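Long-range contacts in putative glycyl-glycine endopeptidase lytM (Ruminococcus gnavus, PDB 3NYY), which is probably a metalloendopeptidase of the M23 peptidase family, related to the glycyl-glycine endopeptidase LytM: residues K10-S14 with Y222-G226; F18-V23 with I230-P236; Q28-K32 with R239-N243; R39-Y44 with F64-Y68. All blocks are in the same frame, centred on the assembly; numbering follows the deposited sequence.

Contact 1 of 4, residues K10-S14 with Y222-G226; sequences KPVVS and YLKEG
A carboxylate at the end of a beta strand accepts two hydrogen bonds from a loop of the N-terminal, mostly helical part of the chain. Residues 10-14 have no regular structure; Val12 to Ser14 turn with roughly helical phi/psi. Residues 222-225 are extended and end strand 216-225, and Gly226 follows with positive phi. The CA atoms come closest at Val13 and Glu225, 6.7 Å apart. Pro11 points toward the strand and sets its CB 3.3 Å from Glu225 OE1. Val12 turns its side chain away. Val13, with chi1 t, packs CG1 at 3.8 Å from Leu223 CB. A water accepts weakly from Val13 N at 3.3 Å and donates to Glu225 OE1 at 2.6 Å. Ser14 binds both carboxylate oxygens. Its backbone N donates to Glu225 OE1 at 3.2 Å, and its OG, with chi1 p, donates to Glu225 OE2 at 2.6 Å. Glu225 reaches them with chi1 and chi2 both t. The two Ser14 bonds link the turn just before helix 16-20 to the strand end. This joins the LytM N-terminal region to the M23 peptidase sheet. Helix 77-88 lies against both segments: its Ser83 touches Val13 and Leu223, and Ala86 also meets Leu223. On the neighbouring strand 228-232, Ile230 packs on Val13 and pairs with Leu223 through the backbone.

Contact 2 of 4, residues F18-V23 with I230-P236; sequences FRRQPV and ISVNPYP. With SO4 (sulfate ion), chain E.
The arginine of a short helix reads the backbone and side chain of one strand serine, while its guanidinium also holds a sulfate. Arg19, with chi1 m, chi2 t and chi3 p, sends NE to Ser231 O at 2.8 Å and NH2 to Ser231 OG at 2.9 Å. Ser231 OG also hydrogen-bonds Glu126. A weak hydrogen bond links Arg19 NH2 to Ser231 O at 3.2 Å. Ile230 CG2 lies over one guanidinium face, 3.5 Å from Arg19 NE. Arg19 NH1 donates to sulfate O1 at 2.8 Å. Residues 18-20 end helix 16-20, and Gln21 leaves it with positive phi (59/59). Residues 230-232 belong to strand 228-232, and Asn233 leads to helix 235-240. Nearest CA pairs are Arg19-Val232 at 4.5 Å, Arg20-Asn233 at 5.4 Å and Val23-Pro236 at 6.6 Å. Asn233 N donates to Arg19 O at 2.8 Å, and Asn233 ND2 to Arg20 O at 3.0 Å and to Asp111. Asn233 OD1 caps the next helix, accepting from Tyr235 N at 3.1 Å. Gln21 NE2 folds back to Phe18 O at 2.9 Å. Val23 CG2 packs on Pro236 CB at 3.9 Å. The bonds satisfy the open carbonyls at a helix end with donors from the M23 region, so buried polar groups join the two parts. The sulfate, probably from the crystallisation liquor, bonds Arg19 and Arg117, whose like charges lie close, consistent with the ion offsetting them.

Contact 3 of 4, residues Q28-K32 with R239-N243; sequences QVYLK and RYAEN
The last turns of helices 25-31 and 235-240 meet here. Residues 28-31 belong to helix 25-31, and 239-240 close helix 235-240 before the chain turns through 241-243. Lys32 and Tyr240 have the nearest CA atoms, 6.2 Å apart. Their meeting builds a salt-bridge network of Lys32, Arg239 and Glu242. Lys32 lies with chi1 and chi2 m and reaches across the gap. Its CD passes 3.2 Å from Tyr240 O. Glu242 takes chi1 p and chi2 t and serves two bases: OE1 accepts from Arg239 NE at 2.8 Å and, weakly, from Arg239 NH2 at 3.2 Å, while OE2 faces Lys32. Arg239 NH2 also pairs with Glu133 of the second subunit, reaching the dimer contact. The Tyr240 ring, chi1 t, slides beside the first helix: Leu31 O lies near its plane, 3.4 Å from CE1, and Leu31 CB is 4.2 Å from CD1. Gln28 OE1 stands 3.6 Å from Tyr240 N, while Gln28 NE2 bonds Pro236 O. So helix 25-31 joins helix 235-240, which follows strand 228-232. The lysine ammonium completes the link: Lys32 NZ lies 3.0 Å from Glu242 OE2 in a salt bridge, and weakly meets Arg239 O at 3.4 Å.

Contact 4 of 4, residues R39-Y44 with F64-Y68; sequences RDVGLY and FQKLY. With SO4 (sulfate ion), chain F.
This is a helix-helix packing in the LytM N-terminal region. Helices 37-48 and 61-71 cross at +73° between the segments 39-44 and 64-68, with axes 9.8 Å apart. CA atoms are nearest at Asp40-Phe64, 6.3 Å, and Leu43-Leu67, 6.5 Å. Leu43 (chi1 m, chi2 t) points at the other helix: its CB is 3.9 Å from Phe64 CD1, its CD2 4.1 Å from Leu67 CB and its CD1 3.7 Å from Tyr68 CB. Asp40 CB sits over the Phe64 ring face in a CH-pi contact, 4.2 Å from its centroid. Tyr44 CB is 4.0 Å from Phe64 CE1. Arg39 NH1 donates to Gln65 OE1 at 2.9 Å. Arg39 NE and NH2 bridge to Asp40 OD1 at 2.9 and 2.8 Å; Asp40 OD2 bonds Tyr30. Sulfate O3 lies 2.9 Å from Tyr68 OH, which bonds Arg72; Arg85 and Trp77 also bind the sulfate. An apolar centre with a polar margin results: Arg39 is held by its neighbouring aspartate and ties the helices by a single hydrogen bond.

In the fold
Contact 2 is the most central and buried of the four. Contacts 1, 3 and 4 are only partly buried, and contact 4 lies furthest out, its centre about 20 Å from the centre of the chain. Contacts 1 to 3 each join the N-terminal part to the C-terminal part, over 200 residues later. Contacts 1 and 2 use adjacent strands 216-225 and 228-232; contacts 2 and 3 share helix 235-240. Contact 4 stays within the N-terminal region, yet Tyr30 from 28-32 bonds Asp40 there. The chemistry shifts accordingly: carboxylate to serine in contact 1, backbone carbonyls in contact 2, a charged network in contact 3, mainly apolar packing in contact 4.

Contact 1 of 4, residues K10-S14 with Y222-G226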
# COMPACT_ATOMS: atom_id res chain seq x y z
N LYS A 10 -14.26 29.75 1.26
CA LYS A 10 -15.24 28.70 0.96
C LYS A 10 -15.07 27.55 1.98
O LYS A 10 -14.00 27.39 2.55
CB LYS A 10 -14.99 28.11 -0.44
CG LYS A 10 -15.13 29.09 -1.61
CD LYS A 10 -16.60 29.35 -1.95
CE LYS A 10 -16.74 30.25 -3.17
NZ LYS A 10 -16.17 31.62 -2.95
N PRO A 11 -16.11 26.74 2.21
CA PRO A 11 -15.94 25.61 3.13
C PRO A 11 -14.76 24.75 2.69
O PRO A 11 -14.57 24.46 1.48
CB PRO A 11 -17.27 24.85 2.98
CG PRO A 11 -18.25 25.92 2.56
CD PRO A 11 -17.47 26.77 1.64
N VAL A 12 -13.92 24.38 3.66
CA VAL A 12 -12.63 23.77 3.31
C VAL A 12 -12.70 22.25 3.16
O VAL A 12 -11.96 21.68 2.38
CB VAL A 12 -11.54 24.20 4.31
CG1 VAL A 12 -10.15 23.69 3.86
CG2 VAL A 12 -11.51 25.75 4.40
N VAL A 13 -13.63 21.59 3.87
CA VAL A 13 -13.66 20.11 3.91
C VAL A 13 -13.77 19.47 2.53
O VAL A 13 -13.06 18.49 2.25
CB VAL A 13 -14.73 19.58 4.88
CG1 VAL A 13 -14.81 18.05 4.83
CG2 VAL A 13 -14.38 20.04 6.35
N SER A 14 -14.59 20.02 1.65
CA SER A 14 -14.75 19.45 0.30
C SER A 14 -13.70 19.88 -0.72
O SER A 14 -13.72 19.40 -1.87
CB SER A 14 -16.15 19.72 -0.24
OG SER A 14 -16.42 21.08 -0.28
N TYR A 222 -14.21 10.78 8.38
CA TYR A 222 -15.23 11.59 7.72
C TYR A 222 -15.57 12.83 8.54
O TYR A 222 -15.76 12.76 9.77
CB TYR A 222 -16.54 10.80 7.51
CG TYR A 222 -16.42 9.63 6.56
CD1 TYR A 222 -15.81 8.45 6.97
CD2 TYR A 222 -16.88 9.72 5.25
CE1 TYR A 222 -15.70 7.38 6.10
CE2 TYR A 222 -16.77 8.64 4.37
CZ TYR A 222 -16.18 7.48 4.82
OH TYR A 222 -16.05 6.40 3.91
N LEU A 223 -15.69 13.95 7.83
CA LEU A 223 -16.18 15.20 8.41
C LEU A 223 -17.43 15.62 7.71
O LEU A 223 -17.56 15.46 6.51
CB LEU A 223 -15.13 16.29 8.21
CG LEU A 223 -13.79 16.12 8.97
CD1 LEU A 223 -12.85 17.32 8.62
CD2 LEU A 223 -14.02 15.97 10.41
N LYS A 224 -18.36 16.16 8.47
CA LYS A 224 -19.65 16.57 7.94
C LYS A 224 -19.57 17.99 7.39
O LYS A 224 -19.03 18.88 8.03
CB LYS A 224 -20.72 16.41 9.00
CG LYS A 224 -22.12 16.22 8.38
CD LYS A 224 -23.15 15.69 9.37
CE LYS A 224 -24.52 15.54 8.68
NZ LYS A 224 -25.56 15.09 9.67
N GLU A 225 -20.05 18.18 6.16
CA GLU A 225 -20.14 19.50 5.53
C GLU A 225 -21.54 19.62 4.96
O GLU A 225 -21.97 18.83 4.09
CB GLU A 225 -19.09 19.65 4.44
CG GLU A 225 -19.08 21.04 3.84
CD GLU A 225 -17.94 21.26 2.82
OE1 GLU A 225 -16.83 21.61 3.24
OE2 GLU A 225 -18.17 21.09 1.61
N GLY A 226 -22.31 20.56 5.49
CA GLY A 226 -23.73 20.56 5.23
C GLY A 226 -24.32 19.23 5.72
O GLY A 226 -23.99 18.73 6.81
O HOH W 1 -16.27 22.64 5.59

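Contact 2 of 4, residues F18-V23 with I230-P236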
# COMPACT_ATOMS: atom_id res chain seq x y z
N PHE A 18 -7.45 19.90 0.61
CA PHE A 18 -7.66 19.59 2.01
C PHE A 18 -7.90 18.09 2.19
O PHE A 18 -7.32 17.45 3.08
CB PHE A 18 -8.82 20.40 2.58
CG PHE A 18 -9.10 20.08 4.01
CD1 PHE A 18 -8.37 20.70 5.03
CD2 PHE A 18 -10.05 19.13 4.35
CE1 PHE A 18 -8.63 20.40 6.37
CE2 PHE A 18 -10.29 18.81 5.69
CZ PHE A 18 -9.57 19.44 6.71
N ARG A 19 -8.75 17.52 1.36
CA ARG A 19 -9.06 16.10 1.51
C ARG A 19 -7.84 15.22 1.38
O ARG A 19 -7.73 14.18 2.05
CB ARG A 19 -10.15 15.66 0.56
CG ARG A 19 -11.45 16.34 0.79
CD ARG A 19 -12.48 15.94 -0.25
NE ARG A 19 -12.88 14.54 -0.09
CZ ARG A 19 -13.68 13.86 -0.90
NH1 ARG A 19 -14.20 14.42 -2.00
NH2 ARG A 19 -13.99 12.58 -0.63
N ARG A 20 -6.92 15.64 0.50
CA ARG A 20 -5.68 14.88 0.28
C ARG A 20 -4.69 14.91 1.45
O ARG A 20 -3.90 13.99 1.61
CB ARG A 20 -5.04 15.37 -1.03
CG ARG A 20 -3.72 14.64 -1.40
CD ARG A 20 -3.27 14.93 -2.83
NE ARG A 20 -3.25 16.36 -3.11
CZ ARG A 20 -2.21 17.17 -2.96
NH1 ARG A 20 -1.03 16.70 -2.54
NH2 ARG A 20 -2.35 18.47 -3.20
N GLN A 21 -4.74 15.97 2.27
CA GLN A 21 -3.91 16.13 3.48
C GLN A 21 -2.42 16.11 3.16
O GLN A 21 -1.71 15.25 3.62
CB GLN A 21 -4.25 15.06 4.51
CG GLN A 21 -5.66 15.09 5.00
CD GLN A 21 -5.94 16.02 6.15
OE1 GLN A 21 -5.42 15.83 7.26
NE2 GLN A 21 -6.77 17.07 5.88
N PRO A 22 -1.96 17.05 2.32
CA PRO A 22 -0.55 16.97 1.85
C PRO A 22 0.41 17.36 2.99
O PRO A 22 0.44 18.52 3.37
CB PRO A 22 -0.51 17.96 0.71
CG PRO A 22 -1.60 18.92 0.96
CD PRO A 22 -2.67 18.18 1.71
N VAL A 23 1.22 16.43 3.46
CA VAL A 23 2.14 16.69 4.59
C VAL A 23 3.51 16.15 4.21
O VAL A 23 3.69 14.93 4.10
CB VAL A 23 1.62 16.04 5.87
CG1 VAL A 23 2.56 16.35 7.04
CG2 VAL A 23 0.18 16.54 6.18
N ILE A 230 -18.06 13.64 4.41
CA ILE A 230 -16.98 13.78 3.41
C ILE A 230 -15.77 13.01 3.91
O ILE A 230 -15.25 13.33 4.98
CB ILE A 230 -16.51 15.27 3.24
CG1 ILE A 230 -17.70 16.20 2.96
CG2 ILE A 230 -15.41 15.42 2.16
CD1 ILE A 230 -18.42 15.93 1.67
N SER A 231 -15.29 12.06 3.12
CA SER A 231 -14.06 11.37 3.48
C SER A 231 -12.83 12.27 3.26
O SER A 231 -12.75 13.06 2.31
CB SER A 231 -13.93 10.09 2.65
OG SER A 231 -13.88 10.38 1.24
N VAL A 232 -11.86 12.11 4.16
CA VAL A 232 -10.54 12.76 4.07
C VAL A 232 -9.46 11.72 4.23
O VAL A 232 -9.70 10.66 4.81
CB VAL A 232 -10.39 13.89 5.14
CG1 VAL A 232 -11.53 14.89 5.01
CG2 VAL A 232 -10.32 13.32 6.54
N ASN A 233 -8.28 12.01 3.72
CA ASN A 233 -7.18 11.05 3.72
C ASN A 233 -6.67 10.76 5.13
O ASN A 233 -6.10 11.66 5.77
CB ASN A 233 -6.05 11.59 2.85
CG ASN A 233 -4.98 10.57 2.53
OD1 ASN A 233 -5.11 9.37 2.86
ND2 ASN A 233 -3.91 11.03 1.80
N PRO A 234 -6.78 9.48 5.59
CA PRO A 234 -6.23 9.20 6.91
C PRO A 234 -4.74 8.94 6.92
O PRO A 234 -4.16 8.82 7.99
CB PRO A 234 -6.93 7.88 7.30
CG PRO A 234 -8.09 7.76 6.38
CD PRO A 234 -7.61 8.36 5.09
N TYR A 235 -4.11 8.82 5.76
CA TYR A 235 -2.73 8.38 5.74
C TYR A 235 -1.79 9.26 6.60
O TYR A 235 -1.05 8.73 7.43
CB TYR A 235 -2.22 8.24 4.29
CG TYR A 235 -0.76 7.87 4.21
CD1 TYR A 235 -0.40 6.52 4.29
CD2 TYR A 235 0.26 8.83 4.08
CE1 TYR A 235 0.92 6.13 4.23
CE2 TYR A 235 1.62 8.40 4.01
CZ TYR A 235 1.91 7.04 4.12
OH TYR A 235 3.22 6.53 4.07
N PRO A 236 -1.83 10.60 6.42
CA PRO A 236 -0.85 11.37 7.22
C PRO A 236 -1.03 11.31 8.74
O PRO A 236 -0.02 11.21 9.49
CB PRO A 236 -0.98 12.80 6.63
CG PRO A 236 -1.47 12.53 5.18
CD PRO A 236 -2.46 11.41 5.37
S SO4 E . -17.12 13.03 -4.39
O1 SO4 E . -16.35 13.11 -3.16
O2 SO4 E . -18.32 12.24 -4.12
O3 SO4 E . -17.46 14.38 -4.83
O4 SO4 E . -16.34 12.38 -5.44
O HOH W 2 -4.58 12.78 7.75

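Contact 3 of 4, residues Q28-K32 with R239-N243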
# COMPACT_ATOMS: atom_id res chain seq x y z
N GLN A 28 5.98 16.13 8.87
CA GLN A 28 5.70 14.94 9.68
C GLN A 28 6.59 14.86 10.92
O GLN A 28 6.12 14.56 12.00
CB GLN A 28 5.82 13.62 8.89
CG GLN A 28 4.57 13.28 8.12
CD GLN A 28 3.39 12.82 8.99
OE1 GLN A 28 3.50 12.62 10.20
NE2 GLN A 28 2.26 12.61 8.33
N VAL A 29 7.86 15.19 10.76
CA VAL A 29 8.77 15.21 11.89
C VAL A 29 8.30 16.26 12.89
O VAL A 29 8.24 16.00 14.09
CB VAL A 29 10.22 15.50 11.46
CG1 VAL A 29 11.13 15.74 12.68
CG2 VAL A 29 10.78 14.37 10.54
N TYR A 30 7.91 17.44 12.38
CA TYR A 30 7.51 18.52 13.27
C TYR A 30 6.26 18.15 14.04
O TYR A 30 6.16 18.41 15.24
CB TYR A 30 7.34 19.84 12.49
CG TYR A 30 6.72 20.90 13.39
CD1 TYR A 30 7.50 21.69 14.22
CD2 TYR A 30 5.35 21.02 13.45
CE1 TYR A 30 6.88 22.62 15.07
CE2 TYR A 30 4.74 21.86 14.29
CZ TYR A 30 5.49 22.68 15.08
OH TYR A 30 4.79 23.53 15.90
N LEU A 31 5.30 17.55 13.35
CA LEU A 31 3.98 17.28 13.96
C LEU A 31 4.04 16.33 15.14
O LEU A 31 3.27 16.48 16.08
CB LEU A 31 2.99 16.81 12.88
CG LEU A 31 2.50 17.93 11.97
CD1 LEU A 31 1.73 17.33 10.76
CD2 LEU A 31 1.62 18.97 12.72
N LYS A 32 4.99 15.42 15.14
CA LYS A 32 5.13 14.48 16.26
C LYS A 32 5.43 15.17 17.60
O LYS A 32 5.18 14.59 18.66
CB LYS A 32 6.24 13.48 16.03
CG LYS A 32 6.12 12.63 14.77
CD LYS A 32 5.24 11.40 14.92
CE LYS A 32 5.79 10.25 14.03
NZ LYS A 32 5.85 10.58 12.55
N ARG A 239 0.41 8.05 9.84
CA ARG A 239 1.87 8.14 9.94
C ARG A 239 2.29 8.84 11.20
O ARG A 239 3.25 8.44 11.85
CB ARG A 239 2.46 8.87 8.73
CG ARG A 239 2.35 8.09 7.45
CD ARG A 239 3.13 6.81 7.46
NE ARG A 239 4.50 6.93 7.94
CZ ARG A 239 5.57 7.17 7.18
NH1 ARG A 239 5.46 7.37 5.86
NH2 ARG A 239 6.77 7.18 7.76
N TYR A 240 1.54 9.88 11.57
CA TYR A 240 1.79 10.63 12.81
C TYR A 240 1.62 9.77 14.06
O TYR A 240 2.39 9.90 15.01
CB TYR A 240 0.88 11.87 12.83
CG TYR A 240 0.52 12.46 14.16
CD1 TYR A 240 1.31 13.44 14.74
CD2 TYR A 240 -0.65 12.08 14.80
CE1 TYR A 240 0.94 14.01 15.95
CE2 TYR A 240 -1.02 12.61 16.01
CZ TYR A 240 -0.21 13.59 16.58
OH TYR A 240 -0.59 14.13 17.78
N ALA A 241 0.66 8.85 14.01
CA ALA A 241 0.39 7.94 15.11
C ALA A 241 1.15 6.61 15.04
O ALA A 241 0.97 5.79 15.92
CB ALA A 241 -1.11 7.64 15.13
N GLU A 242 2.02 6.46 14.04
CA GLU A 242 2.70 5.18 13.76
C GLU A 242 3.43 4.60 14.96
O GLU A 242 3.36 3.40 15.21
CB GLU A 242 3.70 5.36 12.58
CG GLU A 242 4.94 6.22 12.87
CD GLU A 242 5.59 6.79 11.61
OE1 GLU A 242 5.32 6.26 10.50
OE2 GLU A 242 6.37 7.77 11.75
N ASN A 243 4.12 5.47 15.69
CA ASN A 243 4.93 5.09 16.86
C ASN A 243 4.14 5.13 18.16
O ASN A 243 4.72 4.98 19.23
CB ASN A 243 6.18 5.95 16.98
CG ASN A 243 7.13 5.74 15.83
OD1 ASN A 243 7.21 4.63 15.28
ND2 ASN A 243 7.81 6.80 15.42

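Contact 4 of 4, residues R39-Y44 with F64-Y68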
# COMPACT_ATOMS: atom_id res chain seq x y z
N ARG A 39 -3.91 22.58 14.59
CA ARG A 39 -3.64 24.00 14.37
C ARG A 39 -2.44 24.19 13.46
O ARG A 39 -2.51 25.00 12.53
CB ARG A 39 -3.37 24.73 15.68
CG ARG A 39 -3.32 26.22 15.53
CD ARG A 39 -2.67 26.89 16.74
NE ARG A 39 -1.21 26.66 16.71
CZ ARG A 39 -0.31 27.33 17.46
NH1 ARG A 39 -0.71 28.26 18.30
NH2 ARG A 39 0.99 27.08 17.30
N ASP A 40 -1.34 23.52 13.77
CA ASP A 40 -0.08 23.74 13.07
C ASP A 40 -0.11 23.25 11.63
O ASP A 40 0.35 23.95 10.73
CB ASP A 40 1.09 23.17 13.86
CG ASP A 40 1.34 23.93 15.16
OD1 ASP A 40 0.72 25.00 15.39
OD2 ASP A 40 2.17 23.42 15.96
N VAL A 41 -0.75 22.11 11.39
CA VAL A 41 -0.90 21.64 10.00
C VAL A 41 -1.83 22.58 9.21
O VAL A 41 -1.59 22.90 8.04
CB VAL A 41 -1.33 20.14 9.89
CG1 VAL A 41 -2.87 19.94 10.17
CG2 VAL A 41 -0.84 19.57 8.57
N GLY A 42 -2.86 23.08 9.87
CA GLY A 42 -3.75 24.06 9.27
C GLY A 42 -3.02 25.33 8.88
O GLY A 42 -3.25 25.86 7.79
N LEU A 43 -2.15 25.79 9.77
CA LEU A 43 -1.33 26.99 9.48
C LEU A 43 -0.33 26.75 8.35
O LEU A 43 -0.10 27.62 7.52
CB LEU A 43 -0.62 27.45 10.76
CG LEU A 43 -1.59 28.04 11.79
CD1 LEU A 43 -0.90 28.16 13.18
CD2 LEU A 43 -2.17 29.38 11.37
N TYR A 44 0.27 25.59 8.34
CA TYR A 44 1.16 25.16 7.30
C TYR A 44 0.48 25.18 5.95
O TYR A 44 1.06 25.73 4.98
CB TYR A 44 1.69 23.78 7.65
CG TYR A 44 2.48 23.13 6.57
CD1 TYR A 44 3.79 23.53 6.33
CD2 TYR A 44 1.95 22.10 5.81
CE1 TYR A 44 4.56 22.91 5.35
CE2 TYR A 44 2.72 21.48 4.81
CZ TYR A 44 4.02 21.90 4.59
OH TYR A 44 4.77 21.32 3.62
N PHE A 64 5.12 28.94 14.03
CA PHE A 64 3.69 28.64 14.03
C PHE A 64 2.91 29.54 14.93
O PHE A 64 1.80 29.94 14.59
CB PHE A 64 3.41 27.16 14.34
CG PHE A 64 3.71 26.27 13.17
CD1 PHE A 64 2.95 26.38 11.98
CD2 PHE A 64 4.80 25.44 13.17
CE1 PHE A 64 3.29 25.59 10.87
CE2 PHE A 64 5.10 24.67 12.07
CZ PHE A 64 4.33 24.75 10.94
N GLN A 65 3.48 29.94 16.07
CA GLN A 65 2.77 30.89 16.91
C GLN A 65 2.56 32.24 16.23
O GLN A 65 1.51 32.88 16.37
CB GLN A 65 3.49 31.06 18.27
CG GLN A 65 2.65 31.79 19.30
CD GLN A 65 1.42 30.98 19.75
OE1 GLN A 65 1.40 29.74 19.67
NE2 GLN A 65 0.40 31.68 20.24
N LYS A 66 3.58 32.69 15.49
CA LYS A 66 3.49 33.88 14.67
C LYS A 66 2.37 33.79 13.62
O LYS A 66 1.54 34.69 13.49
CB LYS A 66 4.85 34.13 14.01
CG LYS A 66 4.98 35.42 13.24
CD LYS A 66 6.37 35.48 12.59
CE LYS A 66 6.62 36.75 11.80
NZ LYS A 66 7.09 37.84 12.71
N LEU A 67 2.34 32.67 12.89
CA LEU A 67 1.27 32.42 11.91
C LEU A 67 -0.06 32.37 12.57
O LEU A 67 -1.02 32.89 12.04
CB LEU A 67 1.52 31.12 11.15
CG LEU A 67 2.64 31.17 10.12
CD1 LEU A 67 3.03 29.78 9.58
CD2 LEU A 67 2.28 32.17 9.00
N TYR A 68 -0.16 31.71 13.72
CA TYR A 68 -1.43 31.68 14.44
C TYR A 68 -1.98 33.08 14.77
O TYR A 68 -3.17 33.38 14.54
CB TYR A 68 -1.28 30.87 15.74
CG TYR A 68 -2.48 30.99 16.65
CD1 TYR A 68 -3.75 30.49 16.29
CD2 TYR A 68 -2.35 31.62 17.89
CE1 TYR A 68 -4.86 30.64 17.16
CE2 TYR A 68 -3.46 31.78 18.75
CZ TYR A 68 -4.71 31.27 18.38
OH TYR A 68 -5.74 31.44 19.28
S SO4 F . -8.17 28.95 18.09
O1 SO4 F . -7.36 28.15 17.16
O2 SO4 F . -9.42 28.26 18.35
O3 SO4 F . -7.41 29.13 19.31
O4 SO4 F . -8.41 30.21 17.39